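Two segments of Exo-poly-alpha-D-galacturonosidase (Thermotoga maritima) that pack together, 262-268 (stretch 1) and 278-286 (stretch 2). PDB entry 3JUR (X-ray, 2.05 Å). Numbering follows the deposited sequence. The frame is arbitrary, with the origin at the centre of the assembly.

Stretch 1 262-268: SVVIKSG
Stretch 2 278-286: VPSEYILVR

This is a small, mostly apolar contact between two strands that meet through their side chains, closed at one end by a single direct hydrogen bond and a bridging water. The strand axes come no nearer than 9.6 Å, and their N-to-C directions differ by 132°, so the chains run roughly antiparallel but splayed. Val-263 CA lies 8.5 Å from Val-285 CA, whereas Ser-267 CA and Pro-279 CA are 5.5 Å apart; the gap is therefore wide at the valine end and narrow at the serine end.

Extended backbone (phi/psi -118/117 at Val-263, -95/129 at Ile-265, -113/125 at Ile-283, -121/108 at Val-285) sends alternate side chains toward the partner. In the wide part, branched aliphatic residues fill the space: Val-263 and Val-285, both t, bring CG1 of Val-263 to 4.1 Å from CG2 of Val-285. Ile-265 (m, t) reaches farther, its CD1 lying 4.3 Å from CG2 of Ile-283 (m, m), while its CG2 sits 3.4 Å from CB of Ser-280. Between the valines and isoleucines, Val-264 and Leu-284 are out of reach. Tyr-282 interrupts the extended run with phi/psi 61/60 and makes no contact.

Where the chains converge, small side chains suit the space. Ser-280 (chi1 -94°, between wells) points toward stretch 1 and donates from OG to Lys-266 O at 2.8 Å, satisfying a buried carbonyl while the CB of Lys-266 points away. Ser-267 (p; phi/psi -167/37) packs its CB 3.5 Å from Val-278 O. Water 1 donates to Ser-267 O at 2.8 Å and accepts from Val-278 N at 3.1 Å, linking the two backbones. Gly-268 follows at 93/159, where a CB would jam against the preceding carbonyl oxygen. Together the stretches bury 296 Å².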

# COMPACT_ATOMS: atom_id res chain seq x y z
N SER D 262 -24.19 -11.67 -19.08
CA SER D 262 -24.95 -12.58 -18.21
C SER D 262 -26.31 -12.00 -17.81
O SER D 262 -27.35 -12.58 -18.12
CB SER D 262 -24.13 -12.96 -16.98
OG SER D 262 -23.02 -13.77 -17.34
N VAL D 263 -26.30 -10.88 -17.10
CA VAL D 263 -27.53 -10.15 -16.80
C VAL D 263 -27.40 -8.78 -17.47
O VAL D 263 -26.51 -8.00 -17.13
CB VAL D 263 -27.75 -10.01 -15.28
CG1 VAL D 263 -29.00 -9.16 -14.98
CG2 VAL D 263 -27.87 -11.38 -14.64
N VAL D 264 -28.30 -8.50 -18.42
CA VAL D 264 -28.20 -7.33 -19.29
C VAL D 264 -29.49 -6.54 -19.29
O VAL D 264 -30.49 -7.01 -19.81
CB VAL D 264 -28.00 -7.70 -20.77
CG1 VAL D 264 -27.03 -6.75 -21.42
CG2 VAL D 264 -27.60 -9.16 -20.95
N ILE D 265 -29.45 -5.32 -18.77
CA ILE D 265 -30.65 -4.52 -18.71
C ILE D 265 -30.74 -3.60 -19.93
O ILE D 265 -29.78 -2.89 -20.26
CB ILE D 265 -30.74 -3.75 -17.39
CG1 ILE D 265 -30.69 -4.76 -16.24
CG2 ILE D 265 -32.04 -2.96 -17.32
CD1 ILE D 265 -30.14 -4.20 -14.98
N LYS D 266 -31.90 -3.64 -20.59
CA LYS D 266 -32.12 -2.98 -21.87
C LYS D 266 -33.47 -2.26 -21.91
O LYS D 266 -34.26 -2.37 -20.96
CB LYS D 266 -32.03 -4.00 -23.02
CG LYS D 266 -30.73 -4.79 -23.07
CD LYS D 266 -30.74 -5.80 -24.21
CE LYS D 266 -29.48 -6.65 -24.23
NZ LYS D 266 -28.28 -5.91 -24.72
N SER D 267 -33.73 -1.51 -22.98
CA SER D 267 -34.99 -0.77 -23.15
C SER D 267 -35.20 -0.25 -24.58
O SER D 267 -35.74 0.84 -24.80
CB SER D 267 -35.10 0.39 -22.15
OG SER D 267 -34.04 1.31 -22.30
N GLY D 268 -34.78 -1.05 -25.56
CA GLY D 268 -34.97 -0.70 -26.96
C GLY D 268 -33.80 0.05 -27.57
O GLY D 268 -32.99 0.66 -26.87
N VAL D 278 -40.16 3.54 -22.94
CA VAL D 278 -40.37 2.93 -21.63
C VAL D 278 -39.03 2.44 -21.08
O VAL D 278 -38.36 1.64 -21.73
CB VAL D 278 -41.40 1.77 -21.66
CG1 VAL D 278 -41.49 1.08 -20.31
CG2 VAL D 278 -42.78 2.29 -22.08
N PRO D 279 -38.63 2.93 -19.90
CA PRO D 279 -37.34 2.52 -19.35
C PRO D 279 -37.41 1.17 -18.66
O PRO D 279 -38.50 0.75 -18.29
CB PRO D 279 -37.02 3.63 -18.34
CG PRO D 279 -38.35 4.16 -17.92
CD PRO D 279 -39.33 3.91 -19.03
N SER D 280 -36.28 0.49 -18.52
CA SER D 280 -36.16 -0.55 -17.51
C SER D 280 -35.81 0.17 -16.21
O SER D 280 -34.92 1.03 -16.19
CB SER D 280 -35.06 -1.56 -17.85
OG SER D 280 -35.58 -2.69 -18.53
N GLU D 281 -36.51 -0.17 -15.14
CA GLU D 281 -36.34 0.51 -13.86
C GLU D 281 -36.79 -0.35 -12.69
O GLU D 281 -37.69 -1.19 -12.83
CB GLU D 281 -37.05 1.87 -13.85
CG GLU D 281 -38.55 1.80 -14.10
CD GLU D 281 -39.23 3.16 -14.04
OE1 GLU D 281 -40.39 3.26 -14.52
OE2 GLU D 281 -38.62 4.11 -13.50
N TYR D 282 -36.16 -0.14 -11.54
CA TYR D 282 -36.45 -0.89 -10.32
C TYR D 282 -36.19 -2.38 -10.52
O TYR D 282 -37.10 -3.21 -10.43
CB TYR D 282 -37.88 -0.60 -9.83
CG TYR D 282 -38.07 0.82 -9.34
CD1 TYR D 282 -37.32 1.31 -8.27
CD2 TYR D 282 -39.02 1.66 -9.91
CE1 TYR D 282 -37.50 2.61 -7.79
CE2 TYR D 282 -39.21 2.97 -9.44
CZ TYR D 282 -38.43 3.43 -8.38
OH TYR D 282 -38.60 4.71 -7.90
N ILE D 283 -34.94 -2.69 -10.85
CA ILE D 283 -34.47 -4.05 -11.07
C ILE D 283 -33.48 -4.38 -9.96
O ILE D 283 -32.50 -3.65 -9.75
CB ILE D 283 -33.75 -4.24 -12.44
CG1 ILE D 283 -34.46 -3.51 -13.60
CG2 ILE D 283 -33.52 -5.73 -12.75
CD1 ILE D 283 -35.84 -4.03 -13.95
N LEU D 284 -33.75 -5.48 -9.25
CA LEU D 284 -32.90 -5.94 -8.17
C LEU D 284 -32.23 -7.25 -8.59
O LEU D 284 -32.91 -8.21 -8.94
CB LEU D 284 -33.71 -6.11 -6.88
CG LEU D 284 -33.00 -6.60 -5.62
CD1 LEU D 284 -31.88 -5.62 -5.19
CD2 LEU D 284 -34.00 -6.79 -4.50
N VAL D 285 -30.90 -7.26 -8.57
CA VAL D 285 -30.10 -8.43 -8.93
C VAL D 285 -29.24 -8.79 -7.71
O VAL D 285 -28.30 -8.05 -7.39
CB VAL D 285 -29.21 -8.13 -10.16
CG1 VAL D 285 -28.39 -9.37 -10.59
CG2 VAL D 285 -30.06 -7.62 -11.32
N ARG D 286 -29.56 -9.88 -7.02
CA ARG D 286 -28.85 -10.19 -5.77
C ARG D 286 -28.59 -11.68 -5.56
O ARG D 286 -29.35 -12.54 -6.04
CB ARG D 286 -29.61 -9.61 -4.57
CG ARG D 286 -30.96 -10.27 -4.33
CD ARG D 286 -31.70 -9.63 -3.17
NE ARG D 286 -32.84 -10.45 -2.76
CZ ARG D 286 -33.70 -10.11 -1.80
NH1 ARG D 286 -33.57 -8.95 -1.17
NH2 ARG D 286 -34.70 -10.92 -1.48
O HOH W 1 -38.21 2.10 -24.92